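Local atomic coordinates of flagellar brake protein YcgR (Escherichia coli K-12, PDB entry 5Y6G), a protein that slows the flagellar motor as a c-di-GMP-dependent brake on swimming and swarming, the nucleotide being bound by the PilZ domain present here. Residues Leu23-Thr28 with Pro50-Glu55; Ala43-Ala48 with Pro97-Arg102. All coordinates share one frame; numbering follows the deposited sequence.

Contact 1 of 2, residues Leu23-Thr28 with Pro50-Glu55; sequences LADNST and PAELQE. With SO4 (sulfate ion), chain D.
With CG anti to the backbone N (chi1 -176°) and a bend at chi2, E52 reaches over to the tip of a beta hairpin, where its OE1 comes to 3.2 Å from CG of D25, a CG set between N and carbonyl carbon (chi1 67°). The hairpin tip joins strands 18-22 and 28-36 of the PilZ domain and turns through a type I beta turn from L23 to N26; D25 adds an Asx turn, its OD2 accepting from S27 N at 2.9 Å. S27 N comes from above the carboxylate plane and S27 OG from the syn side, so two donors grip OD2. E52 OE1 takes a weak bond from D25 N at 3.4 Å, while E52 OE2 rests 3.6 Å from A24 CB. The D25 and E52 side chains run past one another in opposite senses, their carboxylate planes 85° apart. D25 OD1 and E52 OE1, both acceptors, are 3.4 Å apart, and their like charges probably weaken this side of the contact. L23 CD1 meets P50 CG at 4.4 Å, the apolar part of a small surface contact; L23 also packs on F59. Past the turn, a sulfate, probably a crystallisation additive, is bound by R30 and by T28, whose backbone N lies 3.1 Å from sulfate O4.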
ATOM      1  N   LEU A  23       9.862 -12.806   1.906  1.00 39.41           N
ATOM      2  CA  LEU A  23      10.721 -12.817   0.734  1.00 33.06           C
ATOM      3  C   LEU A  23      11.308 -14.210   0.525  1.00 28.04           C
ATOM      4  O   LEU A  23      11.163 -15.108   1.356  1.00 31.71           O
ATOM      5  CB  LEU A  23      11.837 -11.777   0.876  1.00 33.37           C
ATOM      6  CG  LEU A  23      11.401 -10.316   1.012  1.00 38.84           C
ATOM      7  CD1 LEU A  23      12.613  -9.397   1.016  1.00 35.36           C
ATOM      8  CD2 LEU A  23      10.452  -9.934  -0.109  1.00 37.82           C
ATOM      9  N   ALA A  24      11.984 -14.381  -0.613  1.00 34.26           N
ATOM     10  CA  ALA A  24      12.558 -15.685  -0.932  1.00 29.51           C
ATOM     11  C   ALA A  24      13.616 -16.102   0.080  1.00 39.28           C
ATOM     12  O   ALA A  24      13.832 -17.302   0.290  1.00 39.41           O
ATOM     13  CB  ALA A  24      13.145 -15.674  -2.341  1.00 28.40           C
ATOM     14  N   ASP A  25      14.278 -15.141   0.720  1.00 37.67           N
ATOM     15  CA  ASP A  25      15.252 -15.443   1.758  1.00 39.44           C
ATOM     16  C   ASP A  25      14.602 -15.699   3.113  1.00 37.92           C
ATOM     17  O   ASP A  25      15.320 -15.872   4.104  1.00 43.77           O
ATOM     18  CB  ASP A  25      16.279 -14.306   1.855  1.00 43.08           C
ATOM     19  CG  ASP A  25      15.674 -13.005   2.348  1.00 44.15           C
ATOM     20  OD1 ASP A  25      16.436 -12.036   2.544  1.00 46.09           O
ATOM     21  OD2 ASP A  25      14.442 -12.954   2.554  1.00 47.64           O
ATOM     22  N   ASN A  26      13.270 -15.727   3.167  1.00 36.36           N
ATOM     23  CA  ASN A  26      12.461 -16.022   4.350  1.00 38.81           C
ATOM     24  C   ASN A  26      12.404 -14.850   5.324  1.00 36.85           C
ATOM     25  O   ASN A  26      11.855 -15.001   6.427  1.00 38.30           O
ATOM     26  CB  ASN A  26      12.949 -17.274   5.086  1.00 42.78           C
ATOM     27  CG  ASN A  26      11.808 -18.092   5.652  1.00 44.72           C
ATOM     28  OD1 ASN A  26      10.664 -17.968   5.217  1.00 41.52           O
ATOM     29  ND2 ASN A  26      12.113 -18.938   6.627  1.00 47.10           N
ATOM     30  N   SER A  27      12.940 -13.688   4.961  1.00 34.14           N
ATOM     31  CA  SER A  27      12.795 -12.516   5.808  1.00 39.55           C
ATOM     32  C   SER A  27      11.460 -11.830   5.534  1.00 36.45           C
ATOM     33  O   SER A  27      10.836 -12.019   4.486  1.00 40.39           O
ATOM     34  CB  SER A  27      13.949 -11.535   5.586  1.00 29.51           C
ATOM     35  OG  SER A  27      13.857 -10.914   4.315  1.00 50.76           O
ATOM     36  N   THR A  28      11.018 -11.032   6.499  1.00 37.62           N
ATOM     37  CA  THR A  28       9.737 -10.346   6.420  1.00 32.81           C
ATOM     38  C   THR A  28       9.940  -8.918   5.935  1.00 32.10           C
ATOM     39  O   THR A  28      10.783  -8.189   6.467  1.00 45.11           O
ATOM     40  CB  THR A  28       9.032 -10.344   7.775  1.00 40.54           C
ATOM     41  OG1 THR A  28       8.628 -11.678   8.108  1.00 40.40           O
ATOM     42  CG2 THR A  28       7.806  -9.429   7.734  1.00 27.07           C
ATOM     43  N   PRO A  50      15.736  -3.548   0.400  1.00 71.94           N
ATOM     44  CA  PRO A  50      16.691  -4.660   0.383  1.00 66.32           C
ATOM     45  C   PRO A  50      17.058  -5.019  -1.047  1.00 58.78           C
ATOM     46  O   PRO A  50      16.277  -4.821  -1.981  1.00 51.32           O
ATOM     47  CB  PRO A  50      15.930  -5.797   1.076  1.00 56.93           C
ATOM     48  CG  PRO A  50      14.482  -5.423   0.949  1.00 58.95           C
ATOM     49  CD  PRO A  50      14.447  -3.926   1.001  1.00 63.10           C
ATOM     50  N   ALA A  51      18.275  -5.544  -1.217  1.00 69.65           N
ATOM     51  CA  ALA A  51      18.737  -5.904  -2.554  1.00 71.37           C
ATOM     52  C   ALA A  51      17.796  -6.906  -3.214  1.00 65.20           C
ATOM     53  O   ALA A  51      17.589  -6.867  -4.433  1.00 61.25           O
ATOM     54  CB  ALA A  51      20.159  -6.463  -2.487  1.00 74.71           C
ATOM     55  N   GLU A  52      17.210  -7.808  -2.424  1.00 63.67           N
ATOM     56  CA  GLU A  52      16.290  -8.793  -2.984  1.00 64.73           C
ATOM     57  C   GLU A  52      15.105  -8.124  -3.669  1.00 66.62           C
ATOM     58  O   GLU A  52      14.670  -8.558  -4.742  1.00 66.07           O
ATOM     59  CB  GLU A  52      15.806  -9.740  -1.886  1.00 58.35           C
ATOM     60  CG  GLU A  52      14.916 -10.857  -2.397  1.00 63.79           C
ATOM     61  CD  GLU A  52      15.405 -12.226  -1.976  1.00 63.55           C
ATOM     62  OE1 GLU A  52      15.656 -12.428  -0.769  1.00 67.44           O
ATOM     63  OE2 GLU A  52      15.555 -13.097  -2.857  1.00 64.29           O
ATOM     64  N   LEU A  53      14.572  -7.065  -3.065  1.00 59.29           N
ATOM     65  CA  LEU A  53      13.378  -6.419  -3.594  1.00 47.19           C
ATOM     66  C   LEU A  53      13.685  -5.729  -4.917  1.00 44.86           C
ATOM     67  O   LEU A  53      14.646  -4.960  -5.023  1.00 51.62           O
ATOM     68  CB  LEU A  53      12.833  -5.410  -2.583  1.00 42.56           C
ATOM     69  CG  LEU A  53      11.451  -4.810  -2.852  1.00 38.14           C
ATOM     70  CD1 LEU A  53      10.372  -5.877  -2.790  1.00 47.53           C
ATOM     71  CD2 LEU A  53      11.153  -3.694  -1.865  1.00 41.26           C
ATOM     72  N   GLN A  54      12.868  -6.006  -5.928  1.00 37.08           N
ATOM     73  CA  GLN A  54      12.996  -5.351  -7.225  1.00 48.43           C
ATOM     74  C   GLN A  54      11.725  -5.611  -8.022  1.00 48.52           C
ATOM     75  O   GLN A  54      10.913  -6.473  -7.677  1.00 39.24           O
ATOM     76  CB  GLN A  54      14.231  -5.827  -7.991  1.00 48.68           C
ATOM     77  CG  GLN A  54      14.306  -7.328  -8.195  1.00 41.87           C
ATOM     78  CD  GLN A  54      15.454  -7.725  -9.102  1.00 61.38           C
ATOM     79  OE1 GLN A  54      15.616  -7.177 -10.193  1.00 67.20           O
ATOM     80  NE2 GLN A  54      16.260  -8.680  -8.655  1.00 69.70           N
ATOM     81  N   GLU A  55      11.566  -4.847  -9.099  1.00 38.68           N
ATOM     82  CA  GLU A  55      10.353  -4.902  -9.897  1.00 36.38           C
ATOM     83  C   GLU A  55      10.260  -6.229 -10.643  1.00 39.08           C
ATOM     84  O   GLU A  55      11.265  -6.802 -11.070  1.00 40.74           O
ATOM     85  CB  GLU A  55      10.319  -3.732 -10.878  1.00 32.17           C
ATOM     86  CG  GLU A  55      10.788  -2.417 -10.263  1.00 55.76           C
ATOM     87  CD  GLU A  55      10.835  -1.278 -11.264  1.00 60.61           C
ATOM     88  OE1 GLU A  55      11.065  -0.125 -10.841  1.00 50.90           O
ATOM     89  OE2 GLU A  55      10.643  -1.534 -12.473  1.00 57.00           O
TER
HETATM   90  S   SO4 D 303      12.184 -10.698  10.145  1.00 95.96           S
HETATM   91  O1  SO4 D 303      13.438 -11.042  10.809  1.00103.34           O
HETATM   92  O2  SO4 D 303      11.346  -9.933  11.064  1.00 97.54           O
HETATM   93  O3  SO4 D 303      11.489 -11.921   9.750  1.00 90.34           O
HETATM   94  O4  SO4 D 303      12.470  -9.892   8.961  1.00 99.29           O

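Contact 2 of 2, residues Ala43-Ala48 with Pro97-Arg102; sequences ALLETA and PRLSFR. With C2E (9,9'-[(2R,3R,3aS,5S,7aR,9R,10R,10aS,12S,14aR)-3,5,10,12-tetrahydroxy-5,12-dioxidooctahydro-2H,7H-difuro[3,2-d:3',2'-j][1,3,7,9,2,8]tetraoxadiphosphacyclododecine-2,9-diyl]bis(2-amino-1,9-dihydro-6H-purin-6-one)), chain C.
Two neighbouring antiparallel strands of the PilZ beta sheet, 40-45 and 93-104, pair here, and the second carries part of the c-di-GMP pocket. A43 and L99 form a hydrogen-bonded pair: L99 N gives A43 O a nearly straight bond (2.7 Å, 178°), and A43 N returns one to L99 O. One step on, L44 faces R98 in a non-hydrogen-bonded pair, and L45 N adds a further bond to P97 O at 3.1 Å. Apolar contacts line the side of A43 and L99: L45 CG lies 4.1 Å from L99 CD1, L45 crosses P97 at about a right angle, CB to CG 3.9 Å, and the edge of the F101 ring meets A43 CB. On the other face R98, bent at chi2 (66°), lays CD 3.3 Å from A43 O and turns its guanidinium back to its own strand. R98 NE bonds to L99 O from above the carbonyl plane, opposite the face used by A43 N. L99 O thus takes two donors, and the NE bond, lying close to the guanidinium plane, helps fix the rotation of that group. Its NH2 then donates to guanine O6 of the c-di-GMP at 2.8 Å, while NH1 makes a salt bridge to a phosphate oxygen of another bound c-di-GMP. An alanine in place of R98 is likely to leave that phosphate without this charged mate and guanine O6 short of one donor. The S100 hydroxyl is the other donor, OG to guanine O6 2.9 Å.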
ATOM      1  N   ALA A  43       2.616   1.643  -1.580  1.00 36.17           N
ATOM      2  CA  ALA A  43       3.109   1.445  -0.225  1.00 34.73           C
ATOM      3  C   ALA A  43       4.475   2.102  -0.069  1.00 32.35           C
ATOM      4  O   ALA A  43       5.165   2.383  -1.049  1.00 36.11           O
ATOM      5  CB  ALA A  43       3.195  -0.045   0.134  1.00 25.86           C
ATOM      6  N   LEU A  44       4.857   2.333   1.187  1.00 28.82           N
ATOM      7  CA  LEU A  44       6.126   2.949   1.544  1.00 29.27           C
ATOM      8  C   LEU A  44       6.947   1.971   2.368  1.00 33.11           C
ATOM      9  O   LEU A  44       6.424   1.326   3.285  1.00 33.60           O
ATOM     10  CB  LEU A  44       5.903   4.242   2.339  1.00 27.85           C
ATOM     11  CG  LEU A  44       5.089   5.341   1.657  1.00 38.05           C
ATOM     12  CD1 LEU A  44       4.915   6.535   2.586  1.00 33.42           C
ATOM     13  CD2 LEU A  44       5.766   5.749   0.362  1.00 31.98           C
ATOM     14  N   LEU A  45       8.234   1.872   2.046  1.00 36.14           N
ATOM     15  CA  LEU A  45       9.130   1.023   2.813  1.00 39.49           C
ATOM     16  C   LEU A  45       9.639   1.749   4.054  1.00 54.14           C
ATOM     17  O   LEU A  45       9.672   2.981   4.123  1.00 48.87           O
ATOM     18  CB  LEU A  45      10.317   0.568   1.965  1.00 33.79           C
ATOM     19  CG  LEU A  45      10.181  -0.780   1.262  1.00 42.19           C
ATOM     20  CD1 LEU A  45      11.488  -1.148   0.585  1.00 39.95           C
ATOM     21  CD2 LEU A  45       9.770  -1.852   2.259  1.00 47.88           C
ATOM     22  N   GLU A  46      10.042   0.958   5.049  1.00 73.89           N
ATOM     23  CA  GLU A  46      10.629   1.513   6.266  1.00 80.88           C
ATOM     24  C   GLU A  46      12.110   1.821   6.067  1.00 91.86           C
ATOM     25  O   GLU A  46      12.547   2.969   6.207  1.00 93.53           O
ATOM     26  CB  GLU A  46      10.438   0.538   7.432  1.00 71.97           C
ATOM     27  CG  GLU A  46       9.214  -0.361   7.303  1.00 72.60           C
ATOM     28  CD  GLU A  46       7.909   0.411   7.337  1.00 74.16           C
ATOM     29  OE1 GLU A  46       7.951   1.649   7.490  1.00 75.29           O
ATOM     30  OE2 GLU A  46       6.840  -0.224   7.210  1.00 74.12           O
ATOM     31  N   THR A  47      12.896   0.797   5.741  1.00 93.99           N
ATOM     32  CA  THR A  47      14.315   0.961   5.477  1.00 86.29           C
ATOM     33  C   THR A  47      14.542   1.354   4.020  1.00 77.87           C
ATOM     34  O   THR A  47      13.605   1.599   3.253  1.00 69.82           O
ATOM     35  CB  THR A  47      15.073  -0.330   5.784  1.00 79.71           C
ATOM     36  OG1 THR A  47      15.052  -1.175   4.625  1.00 80.74           O
ATOM     37  CG2 THR A  47      14.427  -1.073   6.943  1.00 71.35           C
ATOM     38  N   ALA A  48      15.813   1.411   3.634  1.00 79.37           N
ATOM     39  CA  ALA A  48      16.160   1.391   2.223  1.00 74.97           C
ATOM     40  C   ALA A  48      15.846   0.013   1.652  1.00 72.79           C
ATOM     41  O   ALA A  48      15.889  -0.997   2.360  1.00 67.31           O
ATOM     42  CB  ALA A  48      17.639   1.728   2.029  1.00 63.17           C
ATOM     43  N   PRO A  97      11.780   4.483  -0.293  1.00 45.43           N
ATOM     44  CA  PRO A  97      11.262   3.757  -1.461  1.00 43.26           C
ATOM     45  C   PRO A  97       9.740   3.717  -1.490  1.00 36.63           C
ATOM     46  O   PRO A  97       9.085   3.475  -0.473  1.00 31.88           O
ATOM     47  CB  PRO A  97      11.849   2.348  -1.295  1.00 42.47           C
ATOM     48  CG  PRO A  97      12.925   2.477  -0.253  1.00 43.06           C
ATOM     49  CD  PRO A  97      12.505   3.599   0.633  1.00 43.07           C
ATOM     50  N   ARG A  98       9.186   3.940  -2.678  1.00 39.80           N
ATOM     51  CA  ARG A  98       7.754   3.858  -2.927  1.00 41.55           C
ATOM     52  C   ARG A  98       7.473   2.642  -3.797  1.00 30.48           C
ATOM     53  O   ARG A  98       8.094   2.469  -4.852  1.00 27.75           O
ATOM     54  CB  ARG A  98       7.242   5.137  -3.599  1.00 34.19           C
ATOM     55  CG  ARG A  98       5.932   4.976  -4.369  1.00 26.03           C
ATOM     56  CD  ARG A  98       4.764   4.645  -3.448  1.00 33.88           C
ATOM     57  NE  ARG A  98       3.538   4.368  -4.201  1.00 41.87           N
ATOM     58  CZ  ARG A  98       2.755   5.307  -4.723  1.00 42.49           C
ATOM     59  NH1 ARG A  98       3.075   6.586  -4.583  1.00 32.60           N
ATOM     60  NH2 ARG A  98       1.659   4.970  -5.388  1.00 40.06           N
ATOM     61  N   LEU A  99       6.549   1.800  -3.349  1.00 34.38           N
ATOM     62  CA  LEU A  99       6.215   0.569  -4.046  1.00 30.15           C
ATOM     63  C   LEU A  99       4.884   0.727  -4.767  1.00 33.21           C
ATOM     64  O   LEU A  99       3.941   1.325  -4.237  1.00 33.57           O
ATOM     65  CB  LEU A  99       6.154  -0.611  -3.073  1.00 26.42           C
ATOM     66  CG  LEU A  99       7.376  -0.835  -2.173  1.00 33.21           C
ATOM     67  CD1 LEU A  99       7.183  -2.061  -1.292  1.00 40.58           C
ATOM     68  CD2 LEU A  99       8.662  -0.959  -2.985  1.00 35.50           C
ATOM     69  N   SER A 100       4.818   0.199  -5.983  1.00 30.15           N
ATOM     70  CA  SER A 100       3.600   0.206  -6.779  1.00 25.98           C
ATOM     71  C   SER A 100       3.250  -1.230  -7.137  1.00 27.58           C
ATOM     72  O   SER A 100       3.993  -1.887  -7.873  1.00 29.20           O
ATOM     73  CB  SER A 100       3.771   1.063  -8.035  1.00 28.69           C
ATOM     74  OG  SER A 100       3.985   2.418  -7.681  1.00 30.22           O
ATOM     75  N   PHE A 101       2.126  -1.714  -6.614  1.00 25.60           N
ATOM     76  CA  PHE A 101       1.682  -3.084  -6.819  1.00 23.01           C
ATOM     77  C   PHE A 101       0.491  -3.137  -7.765  1.00 36.65           C
ATOM     78  O   PHE A 101      -0.324  -2.212  -7.824  1.00 29.45           O
ATOM     79  CB  PHE A 101       1.283  -3.745  -5.499  1.00 28.37           C
ATOM     80  CG  PHE A 101       2.427  -3.996  -4.577  1.00 27.07           C
ATOM     81  CD1 PHE A 101       3.174  -5.159  -4.691  1.00 27.36           C
ATOM     82  CD2 PHE A 101       2.748  -3.074  -3.591  1.00 27.54           C
ATOM     83  CE1 PHE A 101       4.230  -5.400  -3.841  1.00 28.29           C
ATOM     84  CE2 PHE A 101       3.801  -3.300  -2.732  1.00 32.58           C
ATOM     85  CZ  PHE A 101       4.548  -4.471  -2.855  1.00 26.23           C
ATOM     86  N   ARG A 102       0.398  -4.245  -8.494  1.00 31.94           N
ATOM     87  CA  ARG A 102      -0.799  -4.619  -9.232  1.00 36.77           C
ATOM     88  C   ARG A 102      -1.351  -5.905  -8.631  1.00 34.50           C
ATOM     89  O   ARG A 102      -0.627  -6.900  -8.515  1.00 30.80           O
ATOM     90  CB  ARG A 102      -0.505  -4.808 -10.725  1.00 37.17           C
ATOM     91  CG  ARG A 102      -1.688  -5.347 -11.520  1.00 42.54           C
ATOM     92  CD  ARG A 102      -1.370  -5.562 -13.007  1.00 46.37           C
ATOM     93  NE  ARG A 102      -0.373  -6.608 -13.247  1.00 55.62           N
ATOM     94  CZ  ARG A 102      -0.656  -7.859 -13.606  1.00 71.90           C
ATOM     95  NH1 ARG A 102      -1.916  -8.242 -13.769  1.00 81.31           N
ATOM     96  NH2 ARG A 102       0.323  -8.733 -13.806  1.00 68.68           N
TER
HETATM   97  P1  C2E C 302       0.958  -0.606 -14.953  1.00 40.01           P
HETATM   98  O2P C2E C 302       2.313   0.069 -14.417  1.00 33.52           O
HETATM   99  O1P C2E C 302       1.285  -1.882 -15.625  1.00 66.72           O
HETATM  100  O5' C2E C 302      -0.044  -0.879 -13.724  1.00 33.14           O
HETATM  101  C5' C2E C 302      -1.236  -1.649 -13.875  1.00 39.05           C
HETATM  102  C4' C2E C 302      -2.167  -1.455 -12.677  1.00 51.59           C
HETATM  103  O4' C2E C 302      -1.476  -1.714 -11.450  1.00 49.85           O
HETATM  104  C3' C2E C 302      -2.650  -0.003 -12.564  1.00 44.92           C
HETATM  105  O3' C2E C 302      -3.775   0.275 -13.399  1.00 57.98           O
HETATM  106  C2' C2E C 302      -3.043   0.064 -11.081  1.00 30.77           C
HETATM  107  O2' C2E C 302      -4.387  -0.382 -10.899  1.00 36.35           O
HETATM  108  C1' C2E C 302      -2.051  -0.905 -10.417  1.00 40.20           C
HETATM  109  N9  C2E C 302      -1.016  -0.127  -9.731  1.00 33.38           N
HETATM  110  C8  C2E C 302       0.306  -0.046 -10.064  1.00 34.77           C
HETATM  111  N7  C2E C 302       0.919   0.744  -9.231  1.00 35.82           N
HETATM  112  C5  C2E C 302       0.032   1.216  -8.319  1.00 28.21           C
HETATM  113  C6  C2E C 302       0.125   2.086  -7.205  1.00 21.45           C
HETATM  114  O6  C2E C 302       1.189   2.594  -6.887  1.00 29.06           O
HETATM  115  N1  C2E C 302      -0.998   2.343  -6.501  1.00 21.47           N
HETATM  116  C2  C2E C 302      -2.183   1.773  -6.859  1.00 26.81           C
HETATM  117  N2  C2E C 302      -3.304   2.056  -6.122  1.00 25.35           N
HETATM  118  N3  C2E C 302      -2.284   0.964  -7.889  1.00 34.42           N
HETATM  119  C4  C2E C 302      -1.214   0.664  -8.635  1.00 25.47           C
HETATM  120  P11 C2E C 302      -4.177   1.779 -13.812  1.00 45.27           P
HETATM  121  O21 C2E C 302      -4.336   2.679 -12.483  1.00 46.70           O
HETATM  122  O11 C2E C 302      -5.458   1.768 -14.551  1.00 48.69           O
HETATM  123  O5A C2E C 302      -3.016   2.383 -14.751  1.00 37.73           O
HETATM  124  C5A C2E C 302      -2.696   1.798 -16.013  1.00 44.38           C
HETATM  125  C4A C2E C 302      -1.316   2.237 -16.511  1.00 41.99           C
HETATM  126  O4A C2E C 302      -1.203   3.663 -16.496  1.00 43.54           O
HETATM  127  C3A C2E C 302      -0.199   1.712 -15.602  1.00 49.89           C
HETATM  128  O3A C2E C 302       0.244   0.406 -15.984  1.00 56.85           O
HETATM  129  C2A C2E C 302       0.911   2.743 -15.858  1.00 52.27           C
HETATM  130  O2A C2E C 302       1.688   2.346 -16.991  1.00 58.72           O
HETATM  131  C1A C2E C 302       0.132   4.037 -16.137  1.00 46.93           C
HETATM  132  N91 C2E C 302       0.113   4.866 -14.927  1.00 36.70           N
HETATM  133  C81 C2E C 302      -0.973   5.131 -14.143  1.00 25.97           C
HETATM  134  N71 C2E C 302      -0.626   5.898 -13.151  1.00 36.74           N
HETATM  135  C51 C2E C 302       0.699   6.172 -13.231  1.00 22.46           C
HETATM  136  C61 C2E C 302       1.601   6.937 -12.449  1.00 33.99           C
HETATM  137  O61 C2E C 302       1.226   7.530 -11.449  1.00 37.23           O
HETATM  138  N11 C2E C 302       2.893   6.991 -12.838  1.00 32.74           N
HETATM  139  C21 C2E C 302       3.303   6.325 -13.955  1.00 37.33           C
HETATM  140  N21 C2E C 302       4.621   6.401 -14.322  1.00 43.70           N
HETATM  141  N31 C2E C 302       2.478   5.615 -14.687  1.00 30.29           N
HETATM  142  C41 C2E C 302       1.184   5.514 -14.368  1.00 26.67           C

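In the fold
The two contacts interleave along the chain, 23-28, 43-48, 50-55, then 97-102, and their centres lie 12 Å apart on the same side of the chain's centre. L53 and P50 join them. L53 CD2 packs 3.5 Å from L45 CD1 and 3.9 Å from L99 CD2, while P50 CD comes within 4.1 Å of L45 CD1. Loop 50-55 of contact 1 thus packs against the apolar side of the strand pair in contact 2, and R98 and S100 lie on the other side with the c-di-GMP. The centre of contact 1, a surface meeting of loops, lies about 17 Å from the centre of the chain; that of contact 2, buried and supplying pocket residues directly, about 8 Å.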